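Local coordinates for Alr1585 protein (Nostoc sp., PDB 5C2I), which is a haem-dependent dye-decolorizing (DyP-type) peroxidase that uses hydrogen peroxide to oxidise dyes and assembles as a tetramer of two asymmetric dimers, at the interface of chains A and B and the interface of chains A and C. Coordinates in Å, arbitrary orientation; residue numbers count along the deposited sequence, not the author numbering. Chains: chain A/B/C, Alr1585 protein.

Contact 1: the interface of chains A and B. Residues chain A 296, 300-303, 305; chain B 212-213, 216-217, 220.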
loop_
_atom_site.group_PDB
_atom_site.type_symbol
_atom_site.label_atom_id
_atom_site.label_comp_id
_atom_site.label_asym_id
_atom_site.label_seq_id
_atom_site.Cartn_x
_atom_site.Cartn_y
_atom_site.Cartn_z
ATOM N N THR A 296 13.875 7.476 21.178
ATOM C CA THR A 296 14.879 8.387 21.652
ATOM C C THR A 296 14.970 8.331 23.202
ATOM O O THR A 296 13.984 8.621 23.877
ATOM C CB THR A 296 14.568 9.860 21.215
ATOM O OG1 THR A 296 14.536 9.943 19.772
ATOM C CG2 THR A 296 15.634 10.810 21.725
ATOM N N LEU A 300 19.114 11.368 27.087
ATOM C CA LEU A 300 19.969 12.011 26.106
ATOM C C LEU A 300 19.364 13.246 25.478
ATOM O O LEU A 300 20.096 14.052 24.930
ATOM C CB LEU A 300 20.345 11.025 24.993
ATOM C CG LEU A 300 21.094 9.746 25.399
ATOM C CD1 LEU A 300 21.421 8.927 24.163
ATOM C CD2 LEU A 300 22.373 10.055 26.183
ATOM N N SER A 301 18.048 13.408 25.534
ATOM C CA SER A 301 17.394 14.433 24.767
ATOM C C SER A 301 16.066 14.795 25.380
ATOM O O SER A 301 15.352 13.924 25.856
ATOM C CB SER A 301 17.128 13.940 23.321
ATOM O OG SER A 301 16.511 14.954 22.550
ATOM N N ASP A 302 15.717 16.070 25.275
ATOM C CA ASP A 302 14.376 16.543 25.618
ATOM C C ASP A 302 13.441 16.660 24.419
ATOM O O ASP A 302 12.309 17.136 24.541
ATOM C CB ASP A 302 14.437 17.885 26.392
ATOM C CG ASP A 302 14.866 19.073 25.557
ATOM O OD1 ASP A 302 15.446 18.951 24.462
ATOM O OD2 ASP A 302 14.604 20.185 26.028
ATOM N N ILE A 303 13.902 16.194 23.263
ATOM C CA ILE A 303 13.082 16.149 22.050
ATOM C C ILE A 303 13.243 14.814 21.357
ATOM O O ILE A 303 14.309 14.149 21.462
ATOM C CB ILE A 303 13.431 17.296 21.063
ATOM C CG1 ILE A 303 14.895 17.219 20.601
ATOM C CG2 ILE A 303 13.141 18.665 21.715
ATOM C CD1 ILE A 303 15.215 18.098 19.391
ATOM N N THR A 305 14.016 12.381 18.276
ATOM C CA THR A 305 14.944 12.489 17.141
ATOM C C THR A 305 14.463 11.703 15.932
ATOM O O THR A 305 15.024 11.873 14.849
ATOM C CB THR A 305 16.385 12.064 17.492
ATOM O OG1 THR A 305 16.434 10.687 17.868
ATOM C CG2 THR A 305 16.928 12.903 18.607
ATOM N N LYS B 212 18.806 22.795 16.173
ATOM C CA LYS B 212 18.711 21.841 17.282
ATOM C C LYS B 212 18.238 20.451 16.850
ATOM O O LYS B 212 18.821 19.440 17.261
ATOM C CB LYS B 212 17.804 22.339 18.387
ATOM C CG LYS B 212 17.689 21.352 19.554
ATOM C CD LYS B 212 16.887 21.879 20.734
ATOM C CE LYS B 212 16.743 20.798 21.802
ATOM N NZ LYS B 212 15.977 21.294 22.965
ATOM N N ARG B 213 17.215 20.394 16.007
ATOM C CA ARG B 213 16.671 19.083 15.583
ATOM C C ARG B 213 17.738 18.239 14.901
ATOM O O ARG B 213 17.825 17.035 15.149
ATOM C CB ARG B 213 15.429 19.227 14.698
ATOM C CG ARG B 213 14.136 19.690 15.385
ATOM C CD ARG B 213 12.927 19.532 14.455
ATOM N NE ARG B 213 12.945 20.452 13.288
ATOM C CZ ARG B 213 12.630 20.167 12.010
ATOM N NH1 ARG B 213 12.305 18.927 11.625
ATOM N NH2 ARG B 213 12.698 21.140 11.081
ATOM N N VAL B 216 20.893 17.545 17.782
ATOM C CA VAL B 216 20.548 16.555 18.763
ATOM C C VAL B 216 20.399 15.148 18.126
ATOM O O VAL B 216 20.910 14.173 18.675
ATOM C CB VAL B 216 19.275 16.956 19.512
ATOM C CG1 VAL B 216 18.789 15.838 20.427
ATOM C CG2 VAL B 216 19.561 18.184 20.356
ATOM N N ARG B 217 19.736 15.063 16.977
ATOM C CA ARG B 217 19.616 13.774 16.252
ATOM C C ARG B 217 20.990 13.196 15.998
ATOM O O ARG B 217 21.218 12.019 16.232
ATOM C CB ARG B 217 18.875 13.929 14.946
ATOM C CG ARG B 217 18.654 12.582 14.204
ATOM C CD ARG B 217 18.249 12.759 12.783
ATOM N NE ARG B 217 19.355 13.419 12.091
ATOM C CZ ARG B 217 19.320 14.628 11.521
ATOM N NH1 ARG B 217 18.208 15.347 11.524
ATOM N NH2 ARG B 217 20.412 15.120 10.964
ATOM N N VAL B 220 22.758 12.115 19.403
ATOM C CA VAL B 220 22.090 10.968 20.017
ATOM C C VAL B 220 22.290 9.676 19.198
ATOM O O VAL B 220 22.586 8.630 19.748
ATOM C CB VAL B 220 20.558 11.195 20.143
ATOM C CG1 VAL B 220 19.837 9.889 20.530
ATOM C CG2 VAL B 220 20.232 12.267 21.168
#
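The loop of chain A that holds A:Leu300 to A:Thr305 lies along one flank of helix 212-221 of chain B, a loop-on-helix contact between two copies of a haem-dependent DyP-type peroxidase. B:Lys212, B:Val216 and B:Val220 recur every four residues and so face the loop from successive turns. At the first turn the B:Lys212 chain runs fully extended, with CG anti to the backbone N (chi1 180°), and its side chain crosses that of A:Asp302 at about a right angle. NZ makes a salt bridge of 2.8 Å to A:Asp302 OD1, on the syn lone pair. The methylenes of the same lysine serve as an apolar surface: CE lies 3.9 Å from CD1 of A:Ile303, whose side chain crosses it obliquely. One turn on, B:Val216 directs CG1 at A:Ser301, 3.8 Å from its CB, and also meets the A:Thr305 methyl. B:Val220 closes the row with CG2 4.0 Å from A:Leu300 CB. Methyl CG2 of A:Thr305 presses on the helix backbone itself, 3.7 Å from B:Arg217 CA. The loop is braced from within. A:Ser301 OG, anti to its backbone N (chi1 -179°), donates to A:Ile303 O in the carbonyl plane and accepts from A:Ile303 N at 3.0 Å. A:Thr296 OG1 takes the A:Thr305 backbone N-H at 2.9 Å and also bonds A:Thr305 OG1, which helps to fix the threonine whose methyl meets the helix.

Contact 2: the interface of chains A and C. Residues chain A 42, 159, 163, 184; chain C 159-160, 163, 184.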
loop_
_atom_site.group_PDB
_atom_site.type_symbol
_atom_site.label_atom_id
_atom_site.label_comp_id
_atom_site.label_asym_id
_atom_site.label_seq_id
_atom_site.Cartn_x
_atom_site.Cartn_y
_atom_site.Cartn_z
ATOM N N HIS A 42 3.199 -13.370 13.050
ATOM C CA HIS A 42 1.955 -13.874 13.633
ATOM C C HIS A 42 2.258 -15.101 14.475
ATOM O O HIS A 42 3.137 -15.900 14.143
ATOM C CB HIS A 42 0.964 -14.246 12.544
ATOM C CG HIS A 42 0.522 -13.093 11.724
ATOM N ND1 HIS A 42 -0.470 -12.227 12.141
ATOM C CD2 HIS A 42 0.966 -12.623 10.534
ATOM C CE1 HIS A 42 -0.595 -11.252 11.253
ATOM N NE2 HIS A 42 0.259 -11.475 10.264
ATOM N N ILE A 159 -0.228 -15.450 7.770
ATOM C CA ILE A 159 -1.291 -15.725 8.780
ATOM C C ILE A 159 -2.263 -16.830 8.315
ATOM O O ILE A 159 -2.570 -17.718 9.063
ATOM C CB ILE A 159 -2.024 -14.422 9.192
ATOM C CG1 ILE A 159 -3.044 -14.670 10.291
ATOM C CG2 ILE A 159 -2.729 -13.752 8.023
ATOM C CD1 ILE A 159 -2.521 -15.373 11.521
ATOM N N LEU A 163 -2.897 -20.387 10.311
ATOM C CA LEU A 163 -4.202 -20.835 10.827
ATOM C C LEU A 163 -4.500 -22.269 10.362
ATOM O O LEU A 163 -5.031 -23.066 11.149
ATOM C CB LEU A 163 -5.322 -19.901 10.406
ATOM C CG LEU A 163 -5.149 -18.477 10.926
ATOM C CD1 LEU A 163 -6.177 -17.555 10.282
ATOM C CD2 LEU A 163 -5.238 -18.376 12.438
ATOM N N ASP A 184 -3.996 -15.128 19.565
ATOM C CA ASP A 184 -3.429 -14.927 18.247
ATOM C C ASP A 184 -2.638 -13.620 18.305
ATOM O O ASP A 184 -3.200 -12.539 18.184
ATOM C CB ASP A 184 -4.533 -14.834 17.195
ATOM C CG ASP A 184 -5.136 -16.193 16.867
ATOM O OD1 ASP A 184 -6.034 -16.674 17.626
ATOM O OD2 ASP A 184 -4.667 -16.799 15.875
ATOM N N ILE C 159 -8.628 -10.031 9.067
ATOM C CA ILE C 159 -8.325 -11.332 9.692
ATOM C C ILE C 159 -7.821 -11.203 11.135
ATOM O O ILE C 159 -8.269 -11.913 12.012
ATOM C CB ILE C 159 -7.374 -12.182 8.818
ATOM C CG1 ILE C 159 -7.142 -13.601 9.394
ATOM C CG2 ILE C 159 -5.997 -11.546 8.610
ATOM C CD1 ILE C 159 -8.386 -14.396 9.683
ATOM N N VAL C 160 -6.897 -10.293 11.403
ATOM C CA VAL C 160 -6.347 -10.188 12.761
ATOM C C VAL C 160 -7.462 -9.862 13.758
ATOM O O VAL C 160 -7.566 -10.476 14.807
ATOM C CB VAL C 160 -5.214 -9.181 12.839
ATOM C CG1 VAL C 160 -4.815 -8.900 14.280
ATOM C CG2 VAL C 160 -3.995 -9.673 12.043
ATOM N N LEU C 163 -9.683 -12.836 14.466
ATOM C CA LEU C 163 -9.060 -13.777 15.407
ATOM C C LEU C 163 -9.204 -13.299 16.870
ATOM O O LEU C 163 -9.517 -14.113 17.768
ATOM C CB LEU C 163 -7.606 -14.002 15.070
ATOM C CG LEU C 163 -7.362 -14.577 13.685
ATOM C CD1 LEU C 163 -5.873 -14.545 13.373
ATOM C CD2 LEU C 163 -7.914 -15.972 13.515
ATOM N N ASP C 184 -10.653 -22.255 9.524
ATOM C CA ASP C 184 -10.434 -20.867 9.187
ATOM C C ASP C 184 -10.520 -20.758 7.683
ATOM O O ASP C 184 -9.531 -21.029 6.962
ATOM C CB ASP C 184 -9.059 -20.413 9.666
ATOM C CG ASP C 184 -9.003 -20.184 11.175
ATOM O OD1 ASP C 184 -8.816 -21.186 11.939
ATOM O OD2 ASP C 184 -9.186 -19.009 11.593
HETATM O O HOH W 1 -8.758 -16.995 16.738
HETATM O O HOH W 2 -6.530 -21.513 13.525
#
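Helix 159-176 of chain A meets its twin in chain C across a two-fold axis, and strand 177-186 of each chain adds its aspartate; both elements belong to the DyP-type peroxidase dimeric alpha+beta barrel domain, a ferredoxin-like fold. At the middle, A:Leu163 and C:Leu163 reach toward each other tip to tip, their CD2 methyls 3.8 Å apart. The other branch, CD1 of A:Leu163, meets the tip of C:Ile159, CD1 to CD1 at 3.9 Å, and the exchanged pair does the same. The two isoleucines slide past each other in opposite directions, touching through CG2. Each leucine, with CG anti to the carbonyl carbon (A:Leu163 chi1 -61°), also lies at about a right angle across the aspartate of the other chain: A:Leu163 CB is 3.8 Å from C:Asp184 CG. Water joins the polar groups that flank this apolar centre. Water 1 lies 2.9 Å from A:Asp184 OD1 and 3.2 Å from C:Leu163 O, and water 2 repeats the bridge from C:Asp184 to A:Leu163 O. Beside the helix, A:His42 from strand 42-50 places CE1 3.8 Å from C:Val160 CG2, while A:Ile159 CB sits 3.7 Å above the plane of the imidazole, over its centre.

Contact 3: the interface of chains A and C. Residues chain A 141-143, 181-182, 258; chain C 167, 171, 174.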
loop_
_atom_site.group_PDB
_atom_site.type_symbol
_atom_site.label_atom_id
_atom_site.label_comp_id
_atom_site.label_asym_id
_atom_site.label_seq_id
_atom_site.Cartn_x
_atom_site.Cartn_y
_atom_site.Cartn_z
ATOM N N GLU A 141 -8.904 -13.476 33.363
ATOM C CA GLU A 141 -9.710 -14.055 32.303
ATOM C C GLU A 141 -9.889 -15.554 32.539
ATOM O O GLU A 141 -8.980 -16.245 33.039
ATOM C CB GLU A 141 -9.112 -13.757 30.939
ATOM C CG GLU A 141 -9.382 -12.298 30.571
ATOM C CD GLU A 141 -8.808 -11.867 29.242
ATOM O OE1 GLU A 141 -8.323 -12.704 28.478
ATOM O OE2 GLU A 141 -8.853 -10.636 28.968
ATOM N N LEU A 142 -11.102 -16.037 32.229
ATOM C CA LEU A 142 -11.499 -17.428 32.521
ATOM C C LEU A 142 -10.490 -18.476 32.064
ATOM O O LEU A 142 -10.165 -19.381 32.817
ATOM C CB LEU A 142 -12.864 -17.740 31.888
ATOM C CG LEU A 142 -14.082 -17.058 32.516
ATOM C CD1 LEU A 142 -15.292 -17.189 31.593
ATOM C CD2 LEU A 142 -14.387 -17.670 33.889
ATOM N N GLY A 143 -9.961 -18.326 30.857
ATOM C CA GLY A 143 -8.979 -19.278 30.323
ATOM C C GLY A 143 -7.789 -19.528 31.268
ATOM O O GLY A 143 -7.339 -20.669 31.450
ATOM N N HIS A 181 -7.380 -22.086 26.562
ATOM C CA HIS A 181 -7.241 -20.698 26.166
ATOM C C HIS A 181 -6.445 -20.597 24.882
ATOM O O HIS A 181 -5.530 -21.415 24.656
ATOM C CB HIS A 181 -6.571 -19.894 27.277
ATOM C CG HIS A 181 -6.585 -18.440 27.029
ATOM N ND1 HIS A 181 -7.758 -17.733 26.912
ATOM C CD2 HIS A 181 -5.589 -17.573 26.745
ATOM C CE1 HIS A 181 -7.477 -16.467 26.648
ATOM N NE2 HIS A 181 -6.170 -16.347 26.537
ATOM N N ARG A 182 -6.791 -19.609 24.049
ATOM C CA ARG A 182 -6.031 -19.304 22.835
ATOM C C ARG A 182 -5.783 -17.802 22.724
ATOM O O ARG A 182 -6.679 -16.992 22.985
ATOM C CB ARG A 182 -6.755 -19.813 21.590
ATOM C CG ARG A 182 -6.101 -19.448 20.268
ATOM C CD ARG A 182 -6.771 -20.086 19.049
ATOM N NE ARG A 182 -6.278 -19.520 17.793
ATOM C CZ ARG A 182 -6.267 -20.120 16.622
ATOM N NH1 ARG A 182 -6.672 -21.378 16.473
ATOM N NH2 ARG A 182 -5.806 -19.449 15.577
ATOM N N LYS A 258 -0.643 -11.937 30.483
ATOM C CA LYS A 258 -1.488 -11.166 29.597
ATOM C C LYS A 258 -1.764 -9.799 30.240
ATOM O O LYS A 258 -2.365 -9.743 31.318
ATOM C CB LYS A 258 -2.772 -11.893 29.293
ATOM C CG LYS A 258 -3.694 -11.116 28.368
ATOM C CD LYS A 258 -4.906 -11.950 27.916
ATOM C CE LYS A 258 -5.729 -11.217 26.856
ATOM N NZ LYS A 258 -6.858 -12.007 26.301
ATOM N N ASN C 167 -11.316 -15.127 19.859
ATOM C CA ASN C 167 -10.714 -15.532 21.113
ATOM C C ASN C 167 -11.476 -14.973 22.324
ATOM O O ASN C 167 -11.526 -15.599 23.373
ATOM C CB ASN C 167 -9.236 -15.118 21.151
ATOM C CG ASN C 167 -8.396 -15.915 20.182
ATOM O OD1 ASN C 167 -8.770 -17.026 19.774
ATOM N ND2 ASN C 167 -7.226 -15.362 19.807
ATOM N N GLN C 171 -13.955 -17.552 25.269
ATOM C CA GLN C 171 -13.700 -17.642 26.704
ATOM C C GLN C 171 -14.906 -18.105 27.496
ATOM O O GLN C 171 -14.794 -19.067 28.235
ATOM C CB GLN C 171 -13.225 -16.320 27.273
ATOM C CG GLN C 171 -11.858 -15.967 26.752
ATOM C CD GLN C 171 -11.004 -15.302 27.783
ATOM O OE1 GLN C 171 -10.810 -15.819 28.891
ATOM N NE2 GLN C 171 -10.415 -14.177 27.403
ATOM N N ARG C 174 -16.167 -21.823 26.045
ATOM C CA ARG C 174 -15.471 -23.004 26.521
ATOM C C ARG C 174 -15.986 -23.493 27.865
ATOM O O ARG C 174 -15.765 -24.642 28.217
ATOM C CB ARG C 174 -13.965 -22.734 26.664
ATOM C CG ARG C 174 -13.236 -22.754 25.333
ATOM C CD ARG C 174 -11.741 -22.510 25.506
ATOM N NE ARG C 174 -11.155 -22.461 24.183
ATOM C CZ ARG C 174 -10.610 -21.398 23.603
ATOM N NH1 ARG C 174 -10.498 -20.206 24.250
ATOM N NH2 ARG C 174 -10.166 -21.554 22.341
HETATM O O HOH W 3 -10.408 -19.222 26.957
#
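C:Gln171, on helix 159-176 of chain C, makes direct hydrogen bonds to A:Glu141 and to the start of helix 142-145, both in chain A, within the two-fold interface of this DyP-type peroxidase. Its chain is bent at chi2 (-143°), and the amide ends between the glutamate and the helix start. NE2 donates to A:Glu141 OE1 at 2.8 Å, with the oxygen close to the amide plane but approached from above the carboxylate, 65° out of its plane. OE1 of the same amide accepts the A:Gly143 backbone N-H at 3.3 Å, long but nearly straight (176° at H). Using both ends of the amide fixes its flip. The salt bridge lies within chain A: A:Lys258 NZ meets A:Glu141 OE1 at 2.7 Å on the syn lone pair, so one oxygen serves lysine and glutamine together. An alanine in place of A:Glu141 would probably leave the A:Lys258 ammonium and the C:Gln171 amide N-H without this acceptor, the amide then held through its oxygen by A:Gly143 and its flip less firmly fixed. Van der Waals contacts surround these bonds. CE1 of A:His181 lies 3.9 Å from C:Gln171 CD, and C:Asn167 OD1 lies 3.6 Å from CG of the extended A:Arg182 chain. A further link runs through water: water 3, in plane at the edge of the A:His181 ring, is 3.0 Å from ND1 and 2.9 Å from C:Arg174 NH1 of the guanidinium.

Contacts 2 and 3 belong to one two-fold interface between chains A and C, the centres of their C-alpha atoms about 16 Å apart. Helix 159-176 runs through both, its first turns at contact 2 and its later turns at contact 3, and strand 177-186 also serves both. Contact 1, with C-alpha centres about 38 Å from contact 2 and 43 Å from contact 3, uses other elements to join chain B in an interface that is not an exact two-fold. Chain A therefore binds two neighbours through separate surfaces, in keeping with a tetramer built of two asymmetric dimers, where the A-C interface probably joins the dimers.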